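PDB 2EGZ: 3-dehydroquinate dehydratase from Aquifex aeolicus, which catalyses the cis-dehydration of 3-dehydroquinate to 3-dehydroshikimate, the third step of the chorismate pathway, through a Schiff-base intermediate with the substrate. Local coordinates for residues B[72-77]-B[94-99]; B[85-90]-B[98-103]. All coordinates share one frame; numbering follows the deposited sequence.

Contact 1: B[72-77]-B[94-99]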
ATOM      1  N   ASN B  72       7.301  11.737  14.008  1.00 30.92           N
ATOM      2  CA  ASN B  72       6.740  13.065  13.809  1.00 30.48           C
ATOM      3  C   ASN B  72       6.602  13.448  12.341  1.00 30.66           C
ATOM      4  O   ASN B  72       6.655  14.631  11.989  1.00 30.63           O
ATOM      5  CB  ASN B  72       7.595  14.103  14.545  1.00 29.85           C
ATOM      6  CG  ASN B  72       8.995  14.215  13.980  1.00 28.64           C
ATOM      7  OD1 ASN B  72       9.620  13.212  13.626  1.00 28.45           O
ATOM      8  ND2 ASN B  72       9.504  15.441  13.904  1.00 27.59           N
ATOM      9  N   ARG B  73       6.414  12.447  11.487  1.00 30.23           N
ATOM     10  CA  ARG B  73       6.261  12.693  10.058  1.00 29.58           C
ATOM     11  C   ARG B  73       5.142  13.698   9.781  1.00 28.18           C
ATOM     12  O   ARG B  73       5.358  14.709   9.113  1.00 27.61           O
ATOM     13  CB  ARG B  73       5.979  11.379   9.331  1.00 29.76           C
ATOM     14  N   GLU B  74       3.948  13.426  10.301  1.00 27.41           N
ATOM     15  CA  GLU B  74       2.810  14.318  10.078  1.00 27.50           C
ATOM     16  C   GLU B  74       3.068  15.742  10.566  1.00 28.24           C
ATOM     17  O   GLU B  74       2.637  16.710   9.931  1.00 27.58           O
ATOM     18  CB  GLU B  74       1.558  13.760  10.757  1.00 29.62           C
ATOM     19  CG  GLU B  74       0.345  14.679  10.673  1.00 32.31           C
ATOM     20  CD  GLU B  74      -0.944  13.983  11.072  1.00 34.73           C
ATOM     21  OE1 GLU B  74      -0.903  13.149  12.000  1.00 35.01           O
ATOM     22  OE2 GLU B  74      -1.997  14.275  10.465  1.00 36.57           O
ATOM     23  N   GLU B  75       3.766  15.866  11.692  1.00 27.23           N
ATOM     24  CA  GLU B  75       4.082  17.173  12.254  1.00 27.08           C
ATOM     25  C   GLU B  75       5.047  17.905  11.335  1.00 25.43           C
ATOM     26  O   GLU B  75       4.927  19.113  11.126  1.00 27.97           O
ATOM     27  CB  GLU B  75       4.699  17.014  13.651  1.00 26.10           C
ATOM     28  N   LEU B  76       6.010  17.173  10.789  1.00 24.42           N
ATOM     29  CA  LEU B  76       6.986  17.768   9.886  1.00 23.70           C
ATOM     30  C   LEU B  76       6.272  18.362   8.676  1.00 23.80           C
ATOM     31  O   LEU B  76       6.578  19.479   8.258  1.00 23.84           O
ATOM     32  CB  LEU B  76       8.002  16.716   9.441  1.00 23.56           C
ATOM     33  CG  LEU B  76       8.993  16.290  10.529  1.00 23.51           C
ATOM     34  CD1 LEU B  76       9.724  15.021  10.122  1.00 22.72           C
ATOM     35  CD2 LEU B  76       9.971  17.425  10.773  1.00 22.77           C
ATOM     36  N   PHE B  77       5.315  17.619   8.126  1.00 23.16           N
ATOM     37  CA  PHE B  77       4.556  18.091   6.970  1.00 23.53           C
ATOM     38  C   PHE B  77       3.771  19.355   7.312  1.00 24.49           C
ATOM     39  O   PHE B  77       3.793  20.336   6.565  1.00 23.86           O
ATOM     40  CB  PHE B  77       3.578  17.016   6.481  1.00 21.73           C
ATOM     41  CG  PHE B  77       4.228  15.900   5.712  1.00 20.46           C
ATOM     42  CD1 PHE B  77       5.123  16.173   4.682  1.00 18.17           C
ATOM     43  CD2 PHE B  77       3.910  14.573   5.987  1.00 20.77           C
ATOM     44  CE1 PHE B  77       5.690  15.149   3.941  1.00 17.95           C
ATOM     45  CE2 PHE B  77       4.474  13.537   5.246  1.00 19.92           C
ATOM     46  CZ  PHE B  77       5.368  13.830   4.219  1.00 17.53           C
ATOM     47  N   ARG B  94      -3.368   8.054   2.005  1.00 27.81           N
ATOM     48  CA  ARG B  94      -4.633   8.746   1.789  1.00 30.17           C
ATOM     49  C   ARG B  94      -5.056   9.742   2.862  1.00 30.36           C
ATOM     50  O   ARG B  94      -5.611  10.795   2.546  1.00 31.77           O
ATOM     51  CB  ARG B  94      -5.743   7.714   1.592  1.00 32.13           C
ATOM     52  CG  ARG B  94      -5.501   6.760   0.430  1.00 33.47           C
ATOM     53  CD  ARG B  94      -5.783   7.413  -0.913  1.00 36.27           C
ATOM     54  NE  ARG B  94      -5.479   6.511  -2.023  1.00 37.74           N
ATOM     55  CZ  ARG B  94      -5.927   6.672  -3.265  1.00 39.50           C
ATOM     56  NH1 ARG B  94      -6.709   7.703  -3.560  1.00 39.87           N
ATOM     57  NH2 ARG B  94      -5.599   5.799  -4.212  1.00 39.37           N
ATOM     58  N   GLY B  95      -4.797   9.412   4.124  1.00 30.77           N
ATOM     59  CA  GLY B  95      -5.188  10.291   5.216  1.00 30.86           C
ATOM     60  C   GLY B  95      -4.514  11.653   5.282  1.00 30.29           C
ATOM     61  O   GLY B  95      -4.987  12.545   5.991  1.00 29.65           O
ATOM     62  N   LEU B  96      -3.417  11.825   4.550  1.00 29.15           N
ATOM     63  CA  LEU B  96      -2.688  13.093   4.558  1.00 27.57           C
ATOM     64  C   LEU B  96      -2.858  13.909   3.280  1.00 27.16           C
ATOM     65  O   LEU B  96      -2.515  15.090   3.247  1.00 28.02           O
ATOM     66  CB  LEU B  96      -1.197  12.832   4.790  1.00 26.24           C
ATOM     67  CG  LEU B  96      -0.817  12.149   6.106  1.00 26.71           C
ATOM     68  CD1 LEU B  96       0.650  11.770   6.091  1.00 26.95           C
ATOM     69  CD2 LEU B  96      -1.116  13.083   7.268  1.00 26.15           C
ATOM     70  N   LEU B  97      -3.403  13.288   2.238  1.00 27.08           N
ATOM     71  CA  LEU B  97      -3.582  13.955   0.949  1.00 25.36           C
ATOM     72  C   LEU B  97      -4.347  15.281   0.961  1.00 24.96           C
ATOM     73  O   LEU B  97      -3.798  16.320   0.579  1.00 24.19           O
ATOM     74  CB  LEU B  97      -4.241  12.993  -0.050  1.00 24.99           C
ATOM     75  CG  LEU B  97      -3.494  11.694  -0.382  1.00 23.50           C
ATOM     76  CD1 LEU B  97      -4.305  10.886  -1.379  1.00 20.09           C
ATOM     77  CD2 LEU B  97      -2.114  12.005  -0.951  1.00 24.19           C
ATOM     78  N   VAL B  98      -5.608  15.254   1.382  1.00 23.17           N
ATOM     79  CA  VAL B  98      -6.414  16.476   1.410  1.00 23.26           C
ATOM     80  C   VAL B  98      -5.746  17.539   2.275  1.00 22.13           C
ATOM     81  O   VAL B  98      -5.693  18.712   1.912  1.00 22.21           O
ATOM     82  CB  VAL B  98      -7.834  16.202   1.960  1.00 23.90           C
ATOM     83  CG1 VAL B  98      -8.634  17.495   2.012  1.00 24.99           C
ATOM     84  CG2 VAL B  98      -8.538  15.175   1.087  1.00 23.39           C
ATOM     85  N   LYS B  99      -5.236  17.102   3.418  1.00 22.86           N
ATOM     86  CA  LYS B  99      -4.558  17.968   4.373  1.00 25.33           C
ATOM     87  C   LYS B  99      -3.333  18.661   3.763  1.00 25.05           C
ATOM     88  O   LYS B  99      -3.199  19.884   3.841  1.00 24.84           O
ATOM     89  CB  LYS B  99      -4.152  17.131   5.589  1.00 26.24           C
ATOM     90  CG  LYS B  99      -3.327  17.850   6.635  1.00 31.18           C
ATOM     91  CD  LYS B  99      -3.069  16.927   7.820  1.00 33.82           C
ATOM     92  CE  LYS B  99      -2.054  17.515   8.782  1.00 35.71           C
ATOM     93  NZ  LYS B  99      -2.461  18.856   9.269  1.00 38.37           N
TER

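Contact 2: B[85-90]-B[98-103]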
ATOM      1  N   ASP B  85       9.373  24.154  -1.539  1.00 13.56           N
ATOM      2  CA  ASP B  85       8.818  24.404  -2.869  1.00 12.21           C
ATOM      3  C   ASP B  85       7.884  23.277  -3.284  1.00 10.46           C
ATOM      4  O   ASP B  85       6.848  23.517  -3.908  1.00 10.73           O
ATOM      5  CB  ASP B  85       9.948  24.567  -3.880  1.00 11.23           C
ATOM      6  CG  ASP B  85      10.921  25.654  -3.479  1.00 14.92           C
ATOM      7  OD1 ASP B  85      10.595  26.852  -3.661  1.00 16.41           O
ATOM      8  OD2 ASP B  85      12.000  25.312  -2.960  1.00 13.29           O
ATOM      9  N   TYR B  86       8.262  22.049  -2.939  1.00 10.33           N
ATOM     10  CA  TYR B  86       7.453  20.866  -3.236  1.00 10.33           C
ATOM     11  C   TYR B  86       7.414  19.982  -1.999  1.00 11.52           C
ATOM     12  O   TYR B  86       8.338  19.992  -1.184  1.00 10.69           O
ATOM     13  CB  TYR B  86       8.078  19.992  -4.329  1.00 11.03           C
ATOM     14  CG  TYR B  86       8.313  20.626  -5.674  1.00 10.74           C
ATOM     15  CD1 TYR B  86       7.367  20.512  -6.695  1.00 12.30           C
ATOM     16  CD2 TYR B  86       9.514  21.275  -5.954  1.00 12.26           C
ATOM     17  CE1 TYR B  86       7.621  21.020  -7.964  1.00 15.15           C
ATOM     18  CE2 TYR B  86       9.775  21.787  -7.213  1.00 13.81           C
ATOM     19  CZ  TYR B  86       8.831  21.653  -8.214  1.00 14.40           C
ATOM     20  OH  TYR B  86       9.105  22.127  -9.476  1.00 14.80           O
ATOM     21  N   THR B  87       6.343  19.208  -1.886  1.00 13.06           N
ATOM     22  CA  THR B  87       6.194  18.224  -0.825  1.00 13.89           C
ATOM     23  C   THR B  87       5.766  16.959  -1.563  1.00 13.98           C
ATOM     24  O   THR B  87       4.832  16.988  -2.367  1.00 14.01           O
ATOM     25  CB  THR B  87       5.110  18.598   0.203  1.00 15.14           C
ATOM     26  OG1 THR B  87       5.569  19.687   1.016  1.00 14.95           O
ATOM     27  CG2 THR B  87       4.806  17.400   1.097  1.00 14.69           C
ATOM     28  N   ASP B  88       6.477  15.865  -1.321  1.00 12.06           N
ATOM     29  CA  ASP B  88       6.159  14.593  -1.961  1.00 14.15           C
ATOM     30  C   ASP B  88       5.486  13.693  -0.931  1.00 13.50           C
ATOM     31  O   ASP B  88       6.097  13.328   0.071  1.00 14.36           O
ATOM     32  CB  ASP B  88       7.444  13.924  -2.479  1.00 12.03           C
ATOM     33  CG  ASP B  88       7.182  12.595  -3.184  1.00 15.69           C
ATOM     34  OD1 ASP B  88       6.293  11.839  -2.732  1.00 15.98           O
ATOM     35  OD2 ASP B  88       7.878  12.290  -4.183  1.00 15.96           O
ATOM     36  N   ILE B  89       4.225  13.355  -1.175  1.00 13.86           N
ATOM     37  CA  ILE B  89       3.479  12.477  -0.280  1.00 14.82           C
ATOM     38  C   ILE B  89       3.030  11.279  -1.117  1.00 16.20           C
ATOM     39  O   ILE B  89       2.731  11.425  -2.297  1.00 15.81           O
ATOM     40  CB  ILE B  89       2.248  13.203   0.323  1.00 14.05           C
ATOM     41  CG1 ILE B  89       1.517  12.285   1.314  1.00 14.97           C
ATOM     42  CG2 ILE B  89       1.311  13.647  -0.784  1.00 16.15           C
ATOM     43  CD1 ILE B  89       2.344  11.905   2.527  1.00 16.02           C
ATOM     44  N   GLU B  90       3.005  10.092  -0.518  1.00 16.15           N
ATOM     45  CA  GLU B  90       2.593   8.900  -1.256  1.00 16.99           C
ATOM     46  C   GLU B  90       1.083   8.875  -1.452  1.00 16.70           C
ATOM     47  O   GLU B  90       0.322   9.257  -0.556  1.00 17.56           O
ATOM     48  CB  GLU B  90       3.003   7.622  -0.517  1.00 18.07           C
ATOM     49  CG  GLU B  90       4.476   7.502  -0.140  1.00 20.93           C
ATOM     50  CD  GLU B  90       4.868   8.405   1.014  1.00 22.11           C
ATOM     51  OE1 GLU B  90       3.986   8.754   1.832  1.00 21.43           O
ATOM     52  OE2 GLU B  90       6.064   8.752   1.111  1.00 22.24           O
ATOM     53  N   VAL B  98      -5.608  15.254   1.382  1.00 23.17           N
ATOM     54  CA  VAL B  98      -6.414  16.476   1.410  1.00 23.26           C
ATOM     55  C   VAL B  98      -5.746  17.539   2.275  1.00 22.13           C
ATOM     56  O   VAL B  98      -5.693  18.712   1.912  1.00 22.21           O
ATOM     57  CB  VAL B  98      -7.834  16.202   1.960  1.00 23.90           C
ATOM     58  CG1 VAL B  98      -8.634  17.495   2.012  1.00 24.99           C
ATOM     59  CG2 VAL B  98      -8.538  15.175   1.087  1.00 23.39           C
ATOM     60  N   LYS B  99      -5.236  17.102   3.418  1.00 22.86           N
ATOM     61  CA  LYS B  99      -4.558  17.968   4.373  1.00 25.33           C
ATOM     62  C   LYS B  99      -3.333  18.661   3.763  1.00 25.05           C
ATOM     63  O   LYS B  99      -3.199  19.884   3.841  1.00 24.84           O
ATOM     64  CB  LYS B  99      -4.152  17.131   5.589  1.00 26.24           C
ATOM     65  CG  LYS B  99      -3.327  17.850   6.635  1.00 31.18           C
ATOM     66  CD  LYS B  99      -3.069  16.927   7.820  1.00 33.82           C
ATOM     67  CE  LYS B  99      -2.054  17.515   8.782  1.00 35.71           C
ATOM     68  NZ  LYS B  99      -2.461  18.856   9.269  1.00 38.37           N
ATOM     69  N   LEU B 100      -2.445  17.880   3.153  1.00 24.63           N
ATOM     70  CA  LEU B 100      -1.241  18.433   2.540  1.00 24.38           C
ATOM     71  C   LEU B 100      -1.550  19.295   1.319  1.00 23.72           C
ATOM     72  O   LEU B 100      -0.791  20.209   0.989  1.00 24.01           O
ATOM     73  CB  LEU B 100      -0.271  17.307   2.164  1.00 24.91           C
ATOM     74  CG  LEU B 100       0.764  16.899   3.223  1.00 25.65           C
ATOM     75  CD1 LEU B 100       0.108  16.762   4.585  1.00 26.94           C
ATOM     76  CD2 LEU B 100       1.419  15.590   2.817  1.00 23.86           C
ATOM     77  N   TYR B 101      -2.656  19.005   0.643  1.00 23.18           N
ATOM     78  CA  TYR B 101      -3.035  19.801  -0.516  1.00 23.45           C
ATOM     79  C   TYR B 101      -3.445  21.197  -0.051  1.00 23.09           C
ATOM     80  O   TYR B 101      -3.032  22.204  -0.629  1.00 21.22           O
ATOM     81  CB  TYR B 101      -4.206  19.162  -1.265  1.00 24.50           C
ATOM     82  CG  TYR B 101      -4.807  20.091  -2.295  1.00 26.99           C
ATOM     83  CD1 TYR B 101      -4.148  20.352  -3.497  1.00 28.81           C
ATOM     84  CD2 TYR B 101      -6.005  20.761  -2.041  1.00 27.51           C
ATOM     85  CE1 TYR B 101      -4.664  21.259  -4.420  1.00 28.10           C
ATOM     86  CE2 TYR B 101      -6.530  21.671  -2.956  1.00 28.18           C
ATOM     87  CZ  TYR B 101      -5.855  21.915  -4.141  1.00 28.05           C
ATOM     88  OH  TYR B 101      -6.361  22.820  -5.044  1.00 28.41           O
ATOM     89  N   ASN B 102      -4.262  21.251   0.995  1.00 23.29           N
ATOM     90  CA  ASN B 102      -4.722  22.530   1.526  1.00 23.54           C
ATOM     91  C   ASN B 102      -3.554  23.368   2.026  1.00 22.36           C
ATOM     92  O   ASN B 102      -3.487  24.567   1.767  1.00 21.86           O
ATOM     93  CB  ASN B 102      -5.729  22.316   2.666  1.00 25.03           C
ATOM     94  CG  ASN B 102      -7.053  21.750   2.180  1.00 26.74           C
ATOM     95  OD1 ASN B 102      -7.551  22.134   1.120  1.00 28.03           O
ATOM     96  ND2 ASN B 102      -7.639  20.850   2.964  1.00 27.99           N
ATOM     97  N   ILE B 103      -2.630  22.725   2.735  1.00 22.41           N
ATOM     98  CA  ILE B 103      -1.459  23.405   3.279  1.00 22.46           C
ATOM     99  C   ILE B 103      -0.582  23.983   2.171  1.00 21.74           C
ATOM    100  O   ILE B 103      -0.241  25.163   2.195  1.00 20.67           O
ATOM    101  CB  ILE B 103      -0.603  22.442   4.131  1.00 24.47           C
ATOM    102  CG1 ILE B 103      -1.396  21.994   5.363  1.00 25.88           C
ATOM    103  CG2 ILE B 103       0.694  23.124   4.551  1.00 23.77           C
ATOM    104  CD1 ILE B 103      -0.736  20.893   6.160  1.00 26.47           C
TER

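Contact 1: B[72-77]-B[94-99]
Glu74 slants across the CD2 methyl of Leu96, meeting it with three atoms in a row: Leu96 CD2 is 4.0 Å from Glu74 CG, 3.9 Å from CD and 3.5 Å from OE2. The glutamate leaves the helix with CG anti to the backbone N (chi1 175°) and stays extended to the next carbon, which carries the acid group across the groove to the second helix. Here the same oxygen also meets the aliphatic part of Lys99: OE2 lies 3.7 Å from Lys99 CE, the two chains crossing at about a right angle. This is a carboxylate-to-methylene contact, and the charged ends do not meet. The bend at the end of the lysine (chi4 56°) leaves Lys99 NZ 4.8 Å from Glu74 OE2, and the ammonium instead forms a salt bridge with Glu78, one turn further along the first helix. Glu74 probably adds no more than a longer-range attraction to that charge.

Deeper in the groove the chemistry becomes apolar. Leu96 sends its other methyl, CD1, to the Phe77 ring, 4.3 Å from CE2, a loose approach and an oblique one. No hydrogen bond joins the segments.

Over residues 73-77 and 94-99 the axes are 14° from parallel and 11.9 Å apart at their closest, so side chains alone span the gap. The two are consecutive outer helices of the TIM barrel of type I dehydroquinases, linked through strand 86-90. Phe77 and Leu96 both reach Ile89 of that strand beneath them, while Glu74 and Lys99 lie toward the outer surface of the barrel.

Contact 2: B[85-90]-B[98-103]
Leu100 carries the whole contact that residues 98-103 of helix 94-107 make with strand 86-90. Its CB points at the sheet, and the CD2 methyl meets both Thr87 and Ile89, two residues apart on the strand face turned to the helix. Ile89 receives it most closely: Leu100 CD2 is 3.6 Å from Ile89 CB and equally 3.6 Å from Ile89 CG1, with Ile89 CD1 at 3.8 Å. One methyl thus rests along the whole isoleucine branch, from CB through CG1 to CD1, while Ile89 CG2 is a little further off, 4.1 Å from Leu100 CD2. In Ile89 a chi1 of -177° swings CG1 opposite the main-chain nitrogen, and a chi2 of 64° folds CD1 back beside the leucine methyl.

Thr87 is a second, looser neighbour of the same methyl, its CG2 lying 4.2 Å from Leu100 CD2. Its hydroxyl is engaged elsewhere, in a hydrogen bond with Ser81, and the methyl is the part given to the helix. Such burial of a helix leucine on strand residues is the usual packing of a beta-alpha-beta crossover in a TIM barrel, here strand 86-90, helix 94-107 and strand 110-117. Phe77 of helix 73-80 touches Thr87, Ile89 and Leu100 alike, so that an aromatic ring from the preceding helix joins the aliphatic cluster.

Further along the helix, Asn102 N and Ile103 N donate to the carbonyl oxygens of Val98 and Lys99, the regular backbone bonds of the turn that presents Leu100. Ile103 packs on Ser81 and Pro82, in the loop between helix 73-80 and strand 86-90.

Helix 94-107 serves both contacts, facing helix 73-80 in contact 1 and strand 86-90 in contact 2. The first is partly buried and grades from charged groups at the outer surface to an apolar pair within; the second is wholly buried and made of aliphatic carbons. Their centres are 8 Å apart and the two layers join directly: Phe77 CE1 packs 3.7 Å from Thr87 CG2, and Leu97 CD2 reaches Ile89 CG2 at 3.8 Å. Both approach the substrate-binding Arg61 about equally, the side chains of Phe77 and Ile89 each lying about 8 Å from its own; that of Ile89 is about 9 Å from the side chain of the proton donor/acceptor His116.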